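Local coordinates for ABC transporter, substrate binding protein (Aeropyrum pernix, PDB 3EAF) that probably binds a small solute outside the cell and delivers it to the membrane subunits of an ABC importer, at residues N207-C212 / G234-S239; G246-V251 / I355-N360; G253-I258 / I286-V291; Y259-Q264 / G361-M366. All blocks are in the same frame, centred on the assembly; numbering follows the deposited sequence.

Contact 1. Residues N207-C212 / G234-S239; sequences NTISSC and GFDERS
Ile209 lies against the loop at Gly234-Ser239, which closes with a capping box at the start of helix 239-243. In the periplasmic-binding-protein fold this joins two crossover loops at neighbouring strand ends of the seven-stranded sheet. Van der Waals contact is mostly the work of Ile209. Its CG1 is anti to the backbone N (chi1 -169°) and runs over the Gly234 carbonyl. CD1 ends 3.3 Å from Asp236 OD1 and 3.5 Å from Ser239 OG. The Ile209 and Asp236 side chains cross at about a right angle. The other branch, CG2, sits over one face of the Arg238 guanidinium.

Ile209 CA makes a CA-H...O contact of 3.5 Å with Gly234 O. Cys212 CB reaches the same oxygen, and Cys212 SG lies 3.6 Å from Gly234 CA. A side chain at Gly234 would run into Cys212 SG and Asn207 O.

The polar part lies within the loop. Asp236 N donates to Ser239 OG, and Asp236 OD1 accepts from Arg238 N, which completes the box. Arg238 also grips the carboxylate side-on, with its NE on OD1 and NH2 on OD2, both close to the guanidinium plane. This fixes the rotation of both groups. Arg289 adds a second salt bridge at Asp236 OD2, so the carboxylate probably stays ionised. Thr208 OG1 bonds outward to Asp19 of helix 18-38. The salt bridge from Arg238 NH2 to the syn lone pair of Asp236 OD2 measures 2.7 Å and is nearly straight, at 175°.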
loop_
_atom_site.group_PDB
_atom_site.type_symbol
_atom_site.label_atom_id
_atom_site.label_comp_id
_atom_site.label_asym_id
_atom_site.label_seq_id
_atom_site.Cartn_x
_atom_site.Cartn_y
_atom_site.Cartn_z
ATOM N N ASN A 207 6.054 1.285 -10.157
ATOM C CA ASN A 207 5.471 -0.036 -10.420
ATOM C C ASN A 207 5.707 -1.030 -9.267
ATOM O O ASN A 207 6.326 -0.682 -8.257
ATOM C CB ASN A 207 6.046 -0.628 -11.719
ATOM C CG ASN A 207 5.727 0.203 -12.955
ATOM O OD1 ASN A 207 4.960 1.168 -12.905
ATOM N ND2 ASN A 207 6.320 -0.181 -14.081
ATOM N N THR A 208 5.222 -2.263 -9.432
ATOM C CA THR A 208 5.417 -3.314 -8.430
ATOM C C THR A 208 6.836 -3.883 -8.493
ATOM O O THR A 208 7.586 -3.596 -9.431
ATOM C CB THR A 208 4.380 -4.464 -8.567
ATOM O OG1 THR A 208 4.633 -5.204 -9.768
ATOM C CG2 THR A 208 2.952 -3.917 -8.597
ATOM N N ILE A 209 7.179 -4.707 -7.502
ATOM C CA ILE A 209 8.539 -5.219 -7.311
ATOM C C ILE A 209 9.170 -5.885 -8.541
ATOM O O ILE A 209 10.384 -5.826 -8.707
ATOM C CB ILE A 209 8.631 -6.162 -6.053
ATOM C CG1 ILE A 209 10.093 -6.473 -5.701
ATOM C CG2 ILE A 209 7.775 -7.432 -6.235
ATOM C CD1 ILE A 209 10.300 -7.119 -4.333
ATOM N N SER A 210 8.359 -6.512 -9.393
ATOM C CA SER A 210 8.875 -7.224 -10.569
ATOM C C SER A 210 9.618 -6.301 -11.528
ATOM O O SER A 210 10.769 -6.553 -11.862
ATOM C CB SER A 210 7.750 -7.964 -11.305
ATOM O OG SER A 210 7.198 -8.964 -10.466
ATOM N N SER A 211 8.965 -5.237 -11.972
ATOM C CA SER A 211 9.620 -4.302 -12.886
ATOM C C SER A 211 10.615 -3.375 -12.177
ATOM O O SER A 211 11.647 -3.038 -12.754
ATOM C CB SER A 211 8.598 -3.507 -13.702
ATOM O OG SER A 211 7.719 -2.787 -12.866
ATOM N N CYS A 212 10.314 -2.974 -10.939
ATOM C CA CYS A 212 11.258 -2.168 -10.143
ATOM C C CYS A 212 12.605 -2.861 -10.008
ATOM O O CYS A 212 13.651 -2.241 -10.183
ATOM C CB CYS A 212 10.713 -1.879 -8.745
ATOM S SG CYS A 212 9.420 -0.628 -8.667
ATOM N N GLY A 234 7.050 -1.762 -4.619
ATOM C CA GLY A 234 8.176 -2.002 -5.537
ATOM C C GLY A 234 9.429 -2.563 -4.892
ATOM O O GLY A 234 10.427 -2.821 -5.573
ATOM N N PHE A 235 9.361 -2.768 -3.574
ATOM C CA PHE A 235 10.524 -3.100 -2.759
ATOM C C PHE A 235 10.068 -3.872 -1.527
ATOM O O PHE A 235 9.111 -3.465 -0.859
ATOM C CB PHE A 235 11.217 -1.811 -2.319
ATOM C CG PHE A 235 12.587 -2.009 -1.698
ATOM C CD1 PHE A 235 13.732 -1.924 -2.481
ATOM C CD2 PHE A 235 12.727 -2.228 -0.321
ATOM C CE1 PHE A 235 15.000 -2.080 -1.913
ATOM C CE2 PHE A 235 13.989 -2.391 0.255
ATOM C CZ PHE A 235 15.127 -2.312 -0.549
ATOM N N ASP A 236 10.721 -4.998 -1.260
ATOM C CA ASP A 236 10.507 -5.757 -0.016
ATOM C C ASP A 236 11.684 -6.701 0.237
ATOM O O ASP A 236 12.765 -6.509 -0.335
ATOM C CB ASP A 236 9.132 -6.487 0.021
ATOM C CG ASP A 236 8.955 -7.525 -1.095
ATOM O OD1 ASP A 236 9.851 -8.377 -1.293
ATOM O OD2 ASP A 236 7.895 -7.507 -1.772
ATOM N N GLU A 237 11.463 -7.711 1.081
ATOM C CA GLU A 237 12.505 -8.655 1.519
ATOM C C GLU A 237 13.200 -9.394 0.370
ATOM O O GLU A 237 14.335 -9.847 0.523
ATOM C CB GLU A 237 11.922 -9.675 2.516
ATOM C CG GLU A 237 11.429 -9.072 3.841
ATOM C CD GLU A 237 9.977 -8.617 3.797
ATOM O OE1 GLU A 237 9.391 -8.535 2.693
ATOM O OE2 GLU A 237 9.409 -8.348 4.876
ATOM N N ARG A 238 12.514 -9.504 -0.772
ATOM C CA ARG A 238 13.040 -10.201 -1.960
ATOM C C ARG A 238 13.988 -9.342 -2.794
ATOM O O ARG A 238 14.719 -9.859 -3.645
ATOM C CB ARG A 238 11.888 -10.674 -2.851
ATOM C CG ARG A 238 11.054 -11.801 -2.261
ATOM C CD ARG A 238 9.755 -11.979 -3.036
ATOM N NE ARG A 238 8.886 -10.805 -2.895
ATOM C CZ ARG A 238 7.683 -10.671 -3.461
ATOM N NH1 ARG A 238 7.181 -11.634 -4.226
ATOM N NH2 ARG A 238 6.981 -9.566 -3.262
ATOM N N SER A 239 13.980 -8.033 -2.543
ATOM C CA SER A 239 14.705 -7.062 -3.376
ATOM C C SER A 239 16.216 -7.301 -3.507
ATOM O O SER A 239 16.754 -7.139 -4.599
ATOM C CB SER A 239 14.413 -5.621 -2.927
ATOM O OG SER A 239 13.067 -5.264 -3.202
#

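Contact 2. Residues G246-V251 / I355-N360; sequences GGYGKV and IKLGEN
Leu357 packs against Val251, Gly247 and Tyr248 where strand 352-357 runs out beside the loop before strand 251-255. Its CB lies 3.6 Å from Val251 O and also near Val251 CB. CG is anti to the backbone N (chi1 176°) and comes close to Gly247 O. From there the branches part. CD1 reaches Tyr248 CD1 at 4.2 Å. CD2 lies 3.8 Å from Gly247 O and also touches Val251 CB; the Val251 and Leu357 side chains run side by side and point the same way.

The backbone holds this in place. Leu357 N donates to Val251 O at 2.9 Å, and Leu357 O takes a bent bond from Gly249 N (136°). Gly249 sits in a type II turn from Gly247 to Lys250, with positive phi, and a side chain there would strike Glu359 OE2. One water ties the outer rim: it donates to Gly249 O and Glu359 OE2 and accepts from Lys356 NZ. Tyr248 CD2 lies 3.6 Å from Glu359 O.

Strand 352-357 lies between 251-255 and the edge strand 363-369, antiparallel to both. Leu357 also meets Pro240 and Ile243 of helix 239-243, Phe235 of the preceding loop, and Leu363 of strand 363-369.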
loop_
_atom_site.group_PDB
_atom_site.type_symbol
_atom_site.label_atom_id
_atom_site.label_comp_id
_atom_site.label_asym_id
_atom_site.label_seq_id
_atom_site.Cartn_x
_atom_site.Cartn_y
_atom_site.Cartn_z
ATOM N N GLY A 246 24.732 -5.702 -8.100
ATOM C CA GLY A 246 24.882 -4.422 -8.797
ATOM C C GLY A 246 24.158 -3.281 -8.107
ATOM O O GLY A 246 24.619 -2.137 -8.140
ATOM N N GLY A 247 23.028 -3.593 -7.475
ATOM C CA GLY A 247 22.223 -2.584 -6.789
ATOM C C GLY A 247 22.565 -2.356 -5.331
ATOM O O GLY A 247 21.985 -1.482 -4.690
ATOM N N TYR A 248 23.505 -3.132 -4.799
ATOM C CA TYR A 248 23.866 -3.034 -3.380
ATOM C C TYR A 248 24.316 -1.618 -3.010
ATOM O O TYR A 248 25.180 -1.045 -3.666
ATOM C CB TYR A 248 24.952 -4.057 -3.017
ATOM C CG TYR A 248 24.485 -5.500 -2.952
ATOM C CD1 TYR A 248 23.191 -5.869 -3.337
ATOM C CD2 TYR A 248 25.359 -6.507 -2.538
ATOM C CE1 TYR A 248 22.777 -7.208 -3.285
ATOM C CE2 TYR A 248 24.960 -7.834 -2.488
ATOM C CZ TYR A 248 23.675 -8.180 -2.860
ATOM O OH TYR A 248 23.286 -9.496 -2.801
ATOM N N GLY A 249 23.694 -1.062 -1.971
ATOM C CA GLY A 249 23.987 0.288 -1.497
ATOM C C GLY A 249 23.274 1.405 -2.241
ATOM O O GLY A 249 23.427 2.575 -1.881
ATOM N N LYS A 250 22.485 1.053 -3.263
ATOM C CA LYS A 250 21.941 2.050 -4.204
ATOM C C LYS A 250 20.428 2.015 -4.432
ATOM O O LYS A 250 19.938 2.659 -5.362
ATOM C CB LYS A 250 22.637 1.942 -5.574
ATOM C CG LYS A 250 24.145 2.161 -5.546
ATOM C CD LYS A 250 24.712 2.303 -6.946
ATOM C CE LYS A 250 24.817 0.978 -7.674
ATOM N NZ LYS A 250 25.544 1.169 -8.961
ATOM N N VAL A 251 19.694 1.260 -3.617
ATOM C CA VAL A 251 18.232 1.168 -3.767
ATOM C C VAL A 251 17.541 1.383 -2.422
ATOM O O VAL A 251 18.003 0.894 -1.387
ATOM C CB VAL A 251 17.770 -0.181 -4.387
ATOM C CG1 VAL A 251 16.265 -0.149 -4.702
ATOM C CG2 VAL A 251 18.560 -0.509 -5.665
ATOM N N ILE A 355 13.701 2.066 3.814
ATOM C CA ILE A 355 14.521 0.869 3.935
ATOM C C ILE A 355 15.578 0.893 2.847
ATOM O O ILE A 355 15.272 1.170 1.681
ATOM C CB ILE A 355 13.658 -0.437 3.838
ATOM C CG1 ILE A 355 12.596 -0.471 4.945
ATOM C CG2 ILE A 355 14.521 -1.693 3.897
ATOM C CD1 ILE A 355 11.298 0.227 4.554
ATOM N N LYS A 356 16.817 0.612 3.235
ATOM C CA LYS A 356 17.927 0.589 2.295
ATOM C C LYS A 356 18.347 -0.830 1.937
ATOM O O LYS A 356 18.456 -1.695 2.806
ATOM C CB LYS A 356 19.132 1.330 2.877
ATOM C CG LYS A 356 20.332 1.426 1.936
ATOM C CD LYS A 356 21.488 2.098 2.638
ATOM C CE LYS A 356 22.694 2.264 1.738
ATOM N NZ LYS A 356 23.840 2.811 2.539
ATOM N N LEU A 357 18.600 -1.050 0.654
ATOM C CA LEU A 357 19.335 -2.220 0.221
ATOM C C LEU A 357 20.807 -1.932 0.515
ATOM O O LEU A 357 21.470 -1.190 -0.220
ATOM C CB LEU A 357 19.096 -2.490 -1.269
ATOM C CG LEU A 357 19.851 -3.628 -1.964
ATOM C CD1 LEU A 357 19.770 -4.914 -1.159
ATOM C CD2 LEU A 357 19.304 -3.835 -3.374
ATOM N N GLY A 358 21.300 -2.505 1.610
ATOM C CA GLY A 358 22.638 -2.191 2.117
ATOM C C GLY A 358 23.783 -2.644 1.230
ATOM O O GLY A 358 23.604 -3.496 0.349
ATOM N N GLU A 359 24.962 -2.077 1.483
ATOM C CA GLU A 359 26.191 -2.418 0.751
ATOM C C GLU A 359 26.534 -3.902 0.840
ATOM O O GLU A 359 27.084 -4.470 -0.098
ATOM C CB GLU A 359 27.373 -1.579 1.257
ATOM C CG GLU A 359 27.204 -0.074 1.077
ATOM C CD GLU A 359 27.525 0.410 -0.333
ATOM O OE1 GLU A 359 28.263 -0.286 -1.076
ATOM O OE2 GLU A 359 27.045 1.509 -0.696
ATOM N N ASN A 360 26.202 -4.521 1.973
ATOM C CA ASN A 360 26.406 -5.954 2.174
ATOM C C ASN A 360 25.295 -6.826 1.579
ATOM O O ASN A 360 25.332 -8.056 1.697
ATOM C CB ASN A 360 26.582 -6.261 3.669
ATOM C CG ASN A 360 25.355 -5.909 4.500
ATOM O OD1 ASN A 360 24.367 -5.360 3.999
ATOM N ND2 ASN A 360 25.418 -6.220 5.788
HETATM O O HOH W 1 25.354 3.494 0.027
#

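Contact 3. Residues G253-I258 / I286-V291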
loop_
_atom_site.group_PDB
_atom_site.type_symbol
_atom_site.label_atom_id
_atom_site.label_comp_id
_atom_site.label_asym_id
_atom_site.label_seq_id
_atom_site.Cartn_x
_atom_site.Cartn_y
_atom_site.Cartn_z
ATOM N N GLY A 253 13.520 1.588 -0.481
ATOM C CA GLY A 253 12.096 1.315 -0.556
ATOM C C GLY A 253 11.342 2.101 0.490
ATOM O O GLY A 253 11.834 2.305 1.604
ATOM N N ILE A 254 10.150 2.555 0.128
ATOM C CA ILE A 254 9.263 3.209 1.075
ATOM C C ILE A 254 8.358 2.145 1.687
ATOM O O ILE A 254 7.964 1.196 1.006
ATOM C CB ILE A 254 8.399 4.294 0.377
ATOM C CG1 ILE A 254 9.286 5.365 -0.271
ATOM C CG2 ILE A 254 7.394 4.926 1.347
ATOM C CD1 ILE A 254 8.534 6.294 -1.228
ATOM N N SER A 255 8.039 2.295 2.972
ATOM C CA SER A 255 6.994 1.491 3.591
ATOM C C SER A 255 6.402 2.225 4.780
ATOM O O SER A 255 7.142 2.644 5.673
ATOM C CB SER A 255 7.529 0.127 4.034
ATOM O OG SER A 255 6.509 -0.618 4.676
ATOM N N PRO A 256 5.069 2.399 4.796
ATOM C CA PRO A 256 4.377 2.920 5.983
ATOM C C PRO A 256 4.351 1.931 7.164
ATOM O O PRO A 256 4.008 2.320 8.293
ATOM C CB PRO A 256 2.947 3.173 5.477
ATOM C CG PRO A 256 3.041 3.137 3.968
ATOM C CD PRO A 256 4.132 2.154 3.685
ATOM N N PHE A 257 4.735 0.680 6.901
ATOM C CA PHE A 257 4.610 -0.417 7.862
ATOM C C PHE A 257 5.980 -1.015 8.129
ATOM O O PHE A 257 6.772 -1.207 7.197
ATOM C CB PHE A 257 3.690 -1.521 7.307
ATOM C CG PHE A 257 2.498 -0.994 6.548
ATOM C CD1 PHE A 257 1.345 -0.608 7.221
ATOM C CD2 PHE A 257 2.539 -0.873 5.162
ATOM C CE1 PHE A 257 0.253 -0.112 6.537
ATOM C CE2 PHE A 257 1.445 -0.382 4.463
ATOM C CZ PHE A 257 0.302 0.008 5.153
ATOM N N ILE A 258 6.251 -1.316 9.399
ATOM C CA ILE A 258 7.491 -1.981 9.793
ATOM C C ILE A 258 7.552 -3.398 9.202
ATOM O O ILE A 258 6.535 -4.099 9.155
ATOM C CB ILE A 258 7.657 -1.985 11.350
ATOM C CG1 ILE A 258 9.123 -2.187 11.760
ATOM C CG2 ILE A 258 6.743 -3.024 12.023
ATOM C CD1 ILE A 258 10.074 -1.067 11.312
ATOM N N ILE A 286 6.162 -15.002 6.599
ATOM C CA ILE A 286 5.634 -13.734 7.101
ATOM C C ILE A 286 6.560 -12.607 6.651
ATOM O O ILE A 286 7.727 -12.549 7.043
ATOM C CB ILE A 286 5.461 -13.756 8.639
ATOM C CG1 ILE A 286 4.564 -14.932 9.070
ATOM C CG2 ILE A 286 4.933 -12.412 9.166
ATOM C CD1 ILE A 286 3.143 -14.903 8.500
ATOM N N ASN A 287 6.027 -11.729 5.807
ATOM C CA ASN A 287 6.802 -10.652 5.203
ATOM C C ASN A 287 5.968 -9.375 5.152
ATOM O O ASN A 287 4.822 -9.368 5.597
ATOM C CB ASN A 287 7.284 -11.063 3.801
ATOM C CG ASN A 287 6.142 -11.525 2.893
ATOM O OD1 ASN A 287 5.109 -10.866 2.779
ATOM N ND2 ASN A 287 6.329 -12.664 2.249
ATOM N N LEU A 288 6.541 -8.302 4.608
ATOM C CA LEU A 288 5.831 -7.021 4.472
ATOM C C LEU A 288 4.449 -7.136 3.797
ATOM O O LEU A 288 3.484 -6.495 4.226
ATOM C CB LEU A 288 6.701 -6.015 3.710
ATOM C CG LEU A 288 6.022 -4.715 3.272
ATOM C CD1 LEU A 288 5.658 -3.857 4.489
ATOM C CD2 LEU A 288 6.901 -3.952 2.285
ATOM N N ARG A 289 4.354 -7.952 2.749
ATOM C CA ARG A 289 3.094 -8.085 1.999
ATOM C C ARG A 289 2.009 -8.700 2.872
ATOM O O ARG A 289 0.859 -8.260 2.856
ATOM C CB ARG A 289 3.295 -8.907 0.719
ATOM C CG ARG A 289 4.403 -8.391 -0.216
ATOM C CD ARG A 289 4.387 -6.865 -0.336
ATOM N NE ARG A 289 5.537 -6.353 -1.080
ATOM C CZ ARG A 289 5.818 -5.067 -1.232
ATOM N NH1 ARG A 289 5.040 -4.140 -0.680
ATOM N NH2 ARG A 289 6.879 -4.707 -1.941
ATOM N N VAL A 290 2.398 -9.711 3.645
ATOM C CA VAL A 290 1.533 -10.319 4.653
ATOM C C VAL A 290 1.071 -9.272 5.676
ATOM O O VAL A 290 -0.112 -9.216 6.017
ATOM C CB VAL A 290 2.231 -11.524 5.342
ATOM C CG1 VAL A 290 1.347 -12.133 6.439
ATOM C CG2 VAL A 290 2.593 -12.593 4.306
ATOM N N VAL A 291 1.993 -8.434 6.143
ATOM C CA VAL A 291 1.633 -7.342 7.050
ATOM C C VAL A 291 0.576 -6.420 6.417
ATOM O O VAL A 291 -0.403 -6.059 7.062
ATOM C CB VAL A 291 2.875 -6.518 7.485
ATOM C CG1 VAL A 291 2.463 -5.343 8.369
ATOM C CG2 VAL A 291 3.891 -7.410 8.207
#
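Leu288 CD1 presses into the bend after strand 251-255, and the closest approach of the contact is here, 3.4 Å from Ser255 OG. The same methyl lies 3.9 Å from Phe257 O and 4.2 Å from Phe257 CB. Leu288 CD2 stands farther from the hydroxyl than CD1. Ser255 OG donates to Phe257 O at 2.6 Å, in the carbonyl plane and on a lone pair. This bond spans the bend. OG, anti to the backbone N (chi1 178°), also meets the leucine methyl. An alanine at Ser255 would probably leave Phe257 O without this donor and open a small gap beside Leu288 CD1.

The contact joins a sheet strand end to the first turn of helix 288-304, within the periplasmic-binding-protein fold. Asn287 is the N-cap of that helix, and its OD1 accepts from Val290 N. Arg289, in the same turn, bonds through NH1 to Gln292 OE1. Leu288 CD2 lies over one face of the Arg289 guanidinium.

The other half is looser, though it is buried too. Val291 CG1 touches Phe257 CB at 4.2 Å and comes no nearer than 4.3 Å to Ile258 O. No hydrogen bond crosses between the segments. Ile258 O is buried here and has no polar partner in the model. The Phe257 ring has Pro256 CB over the centre of one face and touches Tyr107. Its side chain is about 9 Å from that of Tyr341, a magnesium ligand.

Contact 4. Residues Y259-Q264 / G361-M366; sequences YPMFGQ and GELQLM
Leu365 CB is a bump set over the ring of Phe262. It lies 3.9 Å from the ring centroid and only 5° off the normal, a CH-pi contact over the face. Met261 CG lies over the centre of the opposite face, so the ring is a flat plate held between two aliphatic groups. Phe262 CG, anti to the carbonyl carbon (chi1 -53°), is thereby placed 4.2 Å from Leu365 CB. At the far end of the ring, CZ fits against the strand backbone, 3.6 Å from Leu363 O, which lies at the ring edge near its plane. CZ also comes 3.7 Å from Leu365 N. An alanine at Phe262 would probably leave Leu365 CB without its aromatic cover and open a gap beside the backbone of Leu363.

Leu363 is the second bump, and it enters a hollow lined by three side chains. Its CB meets Met261 SE at 4.1 Å and Phe262 CZ at the same distance. Its CD1 reaches the edge of the Tyr259 ring, with CE2 3.7 Å away. The Tyr259 and Leu363 side chains cross at about a right angle, and so do those of Met261 and Leu363. Met261 is a selenomethionine.

Tyr259 continues inward to Phe235, Ile355 and Leu288. No hydrogen bond links the two segments. The contact is apolar packing of a short 3-10 turn, residues 260-262, against 363-369, the edge strand of the mixed sheet in a periplasmic-binding-protein fold.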
loop_
_atom_site.group_PDB
_atom_site.type_symbol
_atom_site.label_atom_id
_atom_site.label_comp_id
_atom_site.label_asym_id
_atom_site.label_seq_id
_atom_site.Cartn_x
_atom_site.Cartn_y
_atom_site.Cartn_z
ATOM N N TYR A 259 8.722 -3.793 8.704
ATOM C CA TYR A 259 8.922 -5.153 8.201
ATOM C C TYR A 259 9.011 -6.084 9.402
ATOM O O TYR A 259 9.521 -5.674 10.451
ATOM C CB TYR A 259 10.239 -5.286 7.438
ATOM C CG TYR A 259 10.334 -4.651 6.066
ATOM C CD1 TYR A 259 9.511 -3.587 5.688
ATOM C CD2 TYR A 259 11.295 -5.097 5.160
ATOM C CE1 TYR A 259 9.634 -2.998 4.427
ATOM C CE2 TYR A 259 11.426 -4.524 3.911
ATOM C CZ TYR A 259 10.595 -3.477 3.547
ATOM O OH TYR A 259 10.745 -2.923 2.307
ATOM N N PRO A 260 8.532 -7.341 9.260
ATOM C CA PRO A 260 8.727 -8.306 10.356
ATOM C C PRO A 260 10.187 -8.404 10.857
ATOM O O PRO A 260 10.403 -8.489 12.061
ATOM C CB PRO A 260 8.260 -9.635 9.745
ATOM C CG PRO A 260 7.242 -9.232 8.727
ATOM C CD PRO A 260 7.782 -7.935 8.135
HETATM N N MSE A 261 11.163 -8.369 9.947
HETATM C CA MSE A 261 12.594 -8.442 10.308
HETATM C C MSE A 261 13.120 -7.286 11.174
HETATM O O MSE A 261 14.163 -7.420 11.822
HETATM C CB MSE A 261 13.471 -8.582 9.054
HETATM C CG MSE A 261 13.336 -7.427 8.068
HETATM SE SE MSE A 261 14.610 -7.503 6.593
HETATM C CE MSE A 261 14.363 -9.327 5.957
ATOM N N PHE A 262 12.421 -6.151 11.171
ATOM C CA PHE A 262 12.772 -5.024 12.050
ATOM C C PHE A 262 11.789 -4.896 13.224
ATOM O O PHE A 262 11.828 -3.922 13.983
ATOM C CB PHE A 262 12.814 -3.692 11.270
ATOM C CG PHE A 262 13.697 -3.712 10.047
ATOM C CD1 PHE A 262 15.024 -4.126 10.126
ATOM C CD2 PHE A 262 13.197 -3.300 8.815
ATOM C CE1 PHE A 262 15.840 -4.142 8.994
ATOM C CE2 PHE A 262 14.006 -3.312 7.672
ATOM C CZ PHE A 262 15.332 -3.732 7.764
ATOM N N GLY A 263 10.915 -5.883 13.374
ATOM C CA GLY A 263 9.799 -5.769 14.302
ATOM C C GLY A 263 9.667 -6.885 15.315
ATOM O O GLY A 263 8.576 -7.117 15.827
ATOM N N GLN A 264 10.777 -7.566 15.612
ATOM C CA GLN A 264 10.829 -8.602 16.659
ATOM C C GLN A 264 10.116 -8.204 17.946
ATOM O O GLN A 264 9.545 -9.054 18.634
ATOM C CB GLN A 264 12.279 -8.945 17.001
ATOM C CG GLN A 264 12.857 -10.073 16.182
ATOM C CD GLN A 264 14.377 -10.131 16.220
ATOM O OE1 GLN A 264 15.064 -9.144 15.921
ATOM N NE2 GLN A 264 14.911 -11.304 16.551
ATOM N N GLY A 361 24.306 -6.179 0.958
ATOM C CA GLY A 361 23.172 -6.868 0.361
ATOM C C GLY A 361 22.039 -7.156 1.325
ATOM O O GLY A 361 21.055 -7.799 0.961
ATOM N N GLU A 362 22.174 -6.689 2.562
ATOM C CA GLU A 362 21.154 -6.919 3.570
ATOM C C GLU A 362 20.337 -5.648 3.732
ATOM O O GLU A 362 20.856 -4.547 3.547
ATOM C CB GLU A 362 21.798 -7.382 4.888
ATOM C CG GLU A 362 22.479 -8.765 4.750
ATOM C CD GLU A 362 23.243 -9.229 5.984
ATOM O OE1 GLU A 362 22.947 -8.756 7.109
ATOM O OE2 GLU A 362 24.144 -10.093 5.820
ATOM N N LEU A 363 19.052 -5.797 4.036
ATOM C CA LEU A 363 18.181 -4.639 4.202
ATOM C C LEU A 363 18.433 -3.931 5.528
ATOM O O LEU A 363 18.607 -4.575 6.571
ATOM C CB LEU A 363 16.703 -5.020 4.065
ATOM C CG LEU A 363 16.232 -5.571 2.714
ATOM C CD1 LEU A 363 14.720 -5.740 2.710
ATOM C CD2 LEU A 363 16.664 -4.680 1.556
ATOM N N GLN A 364 18.439 -2.601 5.475
ATOM C CA GLN A 364 18.748 -1.775 6.629
ATOM C C GLN A 364 17.683 -0.717 6.803
ATOM O O GLN A 364 17.297 -0.058 5.845
ATOM C CB GLN A 364 20.130 -1.135 6.461
ATOM C CG GLN A 364 21.242 -2.166 6.247
ATOM C CD GLN A 364 22.558 -1.575 5.763
ATOM O OE1 GLN A 364 22.663 -0.376 5.477
ATOM N NE2 GLN A 364 23.573 -2.427 5.659
ATOM N N LEU A 365 17.196 -0.563 8.028
ATOM C CA LEU A 365 16.187 0.448 8.309
ATOM C C LEU A 365 16.841 1.822 8.481
ATOM O O LEU A 365 17.716 1.991 9.332
ATOM C CB LEU A 365 15.362 0.062 9.546
ATOM C CG LEU A 365 14.200 0.974 9.967
ATOM C CD1 LEU A 365 13.099 1.016 8.905
ATOM C CD2 LEU A 365 13.631 0.531 11.311
HETATM N N MSE A 366 16.412 2.792 7.670
HETATM C CA MSE A 366 16.895 4.174 7.778
HETATM C C MSE A 366 16.204 4.973 8.878
HETATM O O MSE A 366 16.821 5.861 9.472
HETATM C CB MSE A 366 16.756 4.930 6.446
HETATM C CG MSE A 366 17.553 4.351 5.284
HETATM SE SE MSE A 366 19.487 4.338 5.572
HETATM C CE MSE A 366 19.719 2.609 6.444
#

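Overall arrangement
The four contacts gather on the side of the seven-stranded sheet formed by its later strands. Contact 1 closes first along the chain, before the others open. Contact 3 falls wholly between the two segments of contact 2, while contact 4 alternates with both. Centres lie about 10 Å apart for contacts 3 and 4, about 17 Å for contacts 2 and 3. Strands 251-255, 352-357 and 363-369 are successive neighbours in the sheet and connect contacts 2, 3 and 4. Phe235 of contact 1 packs against contacts 2 and 4, and the Asp236-Arg289 salt bridge ties contact 1 to contact 3. Packing of loops on strands thus runs from buried contacts 1 and 3 to the surface at contact 4.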